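Local atomic coordinates of rhodanese domain-containing protein (Thermoplasma volcanium GSS1, PDB entry 3GK5), a protein that is of unknown function but carries a rhodanese-like domain, the fold of sulfurtransferases, and so may handle sulfur in the manner of its relatives. Residues A[43-48]-A[73-78]. Numbering follows the deposited sequence.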
loop_
_atom_site.group_PDB
_atom_site.type_symbol
_atom_site.label_atom_id
_atom_site.label_comp_id
_atom_site.label_asym_id
_atom_site.label_seq_id
_atom_site.Cartn_x
_atom_site.Cartn_y
_atom_site.Cartn_z
ATOM N N SER A 43 9.886 -4.589 -7.290
ATOM C CA SER A 43 11.055 -5.275 -7.834
ATOM C C SER A 43 11.731 -6.111 -6.765
ATOM O O SER A 43 12.723 -6.803 -7.021
ATOM C CB SER A 43 12.046 -4.263 -8.395
ATOM O OG SER A 43 11.450 -3.533 -9.458
ATOM N N GLU A 44 11.179 -6.050 -5.562
ATOM C CA GLU A 44 11.723 -6.801 -4.450
ATOM C C GLU A 44 10.632 -7.607 -3.784
ATOM O O GLU A 44 10.918 -8.560 -3.067
ATOM C CB GLU A 44 12.348 -5.855 -3.427
ATOM C CG GLU A 44 13.368 -4.905 -4.004
ATOM C CD GLU A 44 13.981 -4.011 -2.952
ATOM O OE1 GLU A 44 14.610 -2.997 -3.326
ATOM O OE2 GLU A 44 13.845 -4.319 -1.747
ATOM N N LEU A 45 9.384 -7.235 -4.045
ATOM C CA LEU A 45 8.242 -7.904 -3.431
ATOM C C LEU A 45 8.307 -9.416 -3.557
ATOM O O LEU A 45 8.020 -10.142 -2.609
ATOM C CB LEU A 45 6.934 -7.387 -4.035
ATOM C CG LEU A 45 5.648 -7.774 -3.304
ATOM C CD1 LEU A 45 5.676 -7.203 -1.884
ATOM C CD2 LEU A 45 4.433 -7.236 -4.072
ATOM N N ARG A 46 8.688 -9.890 -4.733
ATOM C CA ARG A 46 8.790 -11.318 -4.971
ATOM C C ARG A 46 9.761 -11.994 -4.002
ATOM O O ARG A 46 9.454 -13.042 -3.454
ATOM C CB ARG A 46 9.211 -11.558 -6.424
ATOM C CG ARG A 46 10.063 -12.790 -6.636
ATOM C CD ARG A 46 9.610 -13.555 -7.859
ATOM N NE ARG A 46 8.363 -14.260 -7.598
ATOM C CZ ARG A 46 8.235 -15.223 -6.692
ATOM N NH1 ARG A 46 9.283 -15.593 -5.965
ATOM N NH2 ARG A 46 7.062 -15.814 -6.509
ATOM N N GLU A 47 10.917 -11.380 -3.772
ATOM C CA GLU A 47 11.914 -11.960 -2.878
ATOM C C GLU A 47 11.762 -11.602 -1.409
ATOM O O GLU A 47 12.273 -12.310 -0.542
ATOM C CB GLU A 47 13.333 -11.563 -3.305
ATOM C CG GLU A 47 13.781 -12.041 -4.680
ATOM C CD GLU A 47 13.452 -11.055 -5.786
ATOM O OE1 GLU A 47 13.789 -9.856 -5.646
ATOM O OE2 GLU A 47 12.866 -11.482 -6.804
ATOM N N LYS A 48 11.076 -10.507 -1.112
ATOM C CA LYS A 48 10.951 -10.105 0.281
ATOM C C LYS A 48 9.539 -9.965 0.827
ATOM O O LYS A 48 9.302 -9.188 1.747
ATOM C CB LYS A 48 11.734 -8.808 0.491
ATOM C CG LYS A 48 13.165 -8.903 -0.038
ATOM C CD LYS A 48 14.117 -7.959 0.681
ATOM C CE LYS A 48 13.734 -6.502 0.494
ATOM N NZ LYS A 48 14.710 -5.603 1.183
ATOM N N GLU A 73 -2.847 -9.262 -6.471
ATOM C CA GLU A 73 -3.159 -10.551 -7.084
ATOM C C GLU A 73 -2.111 -11.591 -6.700
ATOM O O GLU A 73 -2.401 -12.779 -6.618
ATOM C CB GLU A 73 -3.206 -10.407 -8.610
ATOM C CG GLU A 73 -4.598 -10.524 -9.228
ATOM C CD GLU A 73 -5.126 -11.950 -9.203
ATOM O OE1 GLU A 73 -5.465 -12.450 -8.112
ATOM O OE2 GLU A 73 -5.191 -12.582 -10.276
ATOM N N PHE A 74 -0.891 -11.125 -6.464
ATOM C CA PHE A 74 0.209 -11.995 -6.094
ATOM C C PHE A 74 0.123 -12.426 -4.632
ATOM O O PHE A 74 0.159 -13.615 -4.323
ATOM C CB PHE A 74 1.530 -11.266 -6.353
ATOM C CG PHE A 74 2.752 -12.057 -5.975
ATOM C CD1 PHE A 74 3.067 -13.242 -6.633
ATOM C CD2 PHE A 74 3.595 -11.609 -4.957
ATOM C CE1 PHE A 74 4.205 -13.973 -6.281
ATOM C CE2 PHE A 74 4.729 -12.327 -4.598
ATOM C CZ PHE A 74 5.039 -13.515 -5.261
ATOM N N LEU A 75 -0.006 -11.464 -3.729
ATOM C CA LEU A 75 -0.060 -11.778 -2.306
ATOM C C LEU A 75 -1.396 -12.374 -1.866
ATOM O O LEU A 75 -1.483 -12.981 -0.800
ATOM C CB LEU A 75 0.226 -10.519 -1.485
ATOM C CG LEU A 75 1.490 -9.740 -1.846
ATOM C CD1 LEU A 75 1.490 -8.429 -1.084
ATOM C CD2 LEU A 75 2.734 -10.558 -1.526
ATOM N N SER A 76 -2.435 -12.195 -2.678
ATOM C CA SER A 76 -3.752 -12.716 -2.338
ATOM C C SER A 76 -3.782 -14.231 -2.460
ATOM O O SER A 76 -4.455 -14.913 -1.690
ATOM C CB SER A 76 -4.825 -12.117 -3.254
ATOM O OG SER A 76 -4.757 -12.691 -4.546
ATOM N N GLN A 77 -3.050 -14.762 -3.431
ATOM C CA GLN A 77 -3.025 -16.201 -3.634
ATOM C C GLN A 77 -2.083 -16.867 -2.643
ATOM O O GLN A 77 -2.053 -18.088 -2.537
ATOM C CB GLN A 77 -2.586 -16.531 -5.064
ATOM C CG GLN A 77 -3.348 -15.777 -6.145
ATOM C CD GLN A 77 -2.832 -16.093 -7.540
ATOM O OE1 GLN A 77 -2.890 -17.240 -7.986
ATOM N NE2 GLN A 77 -2.319 -15.076 -8.234
ATOM N N LEU A 78 -1.308 -16.066 -1.918
ATOM C CA LEU A 78 -0.379 -16.613 -0.938
ATOM C C LEU A 78 -1.007 -16.604 0.450
ATOM O O LEU A 78 -0.317 -16.767 1.461
ATOM C CB LEU A 78 0.925 -15.812 -0.925
ATOM C CG LEU A 78 1.718 -15.788 -2.234
ATOM C CD1 LEU A 78 2.803 -14.741 -2.149
ATOM C CD2 LEU A 78 2.303 -17.167 -2.516
#
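Arg46 and Leu45 meet Phe74 and Leu75 where two helices of a rhodanese-like alpha/beta domain, built on a parallel sheet, pack against each other. Helix 42-48 follows the edge strand 38-39. Helix 66-76 follows strand 58-61. The contact is small, about 197 Å² of buried surface, and made by side chains. The CB of Phe74 points toward 43-48, and CG anti to N (chi1 179°) carries the ring on in that direction. Arg46 bends at chi2 and chi3, and its NH2 arrives at the edge of that ring, near the ring plane. The guanidinium and ring planes stand 76° apart. With NH2 near the ring plane, the charge does not lie over the ring face. One face of the ring is instead met from within its own segment by Leu78 CD1, above the plane and offset toward the rim. On the buried side the two leucines meet loosely through one methyl each, Leu45 CD2 lying 4.4 Å from Leu75 CD1. Ile40 also packs on Leu45, and Trp49 touches both Leu75 and Leu78. Within 73-78, Gln77 NE2 donates to Glu73 O at 2.8 Å, from above the carbonyl plane. At the Phe74 rim, Arg46 NH2 sits 3.3 Å from CZ and 3.4 Å from CE1 of the ring.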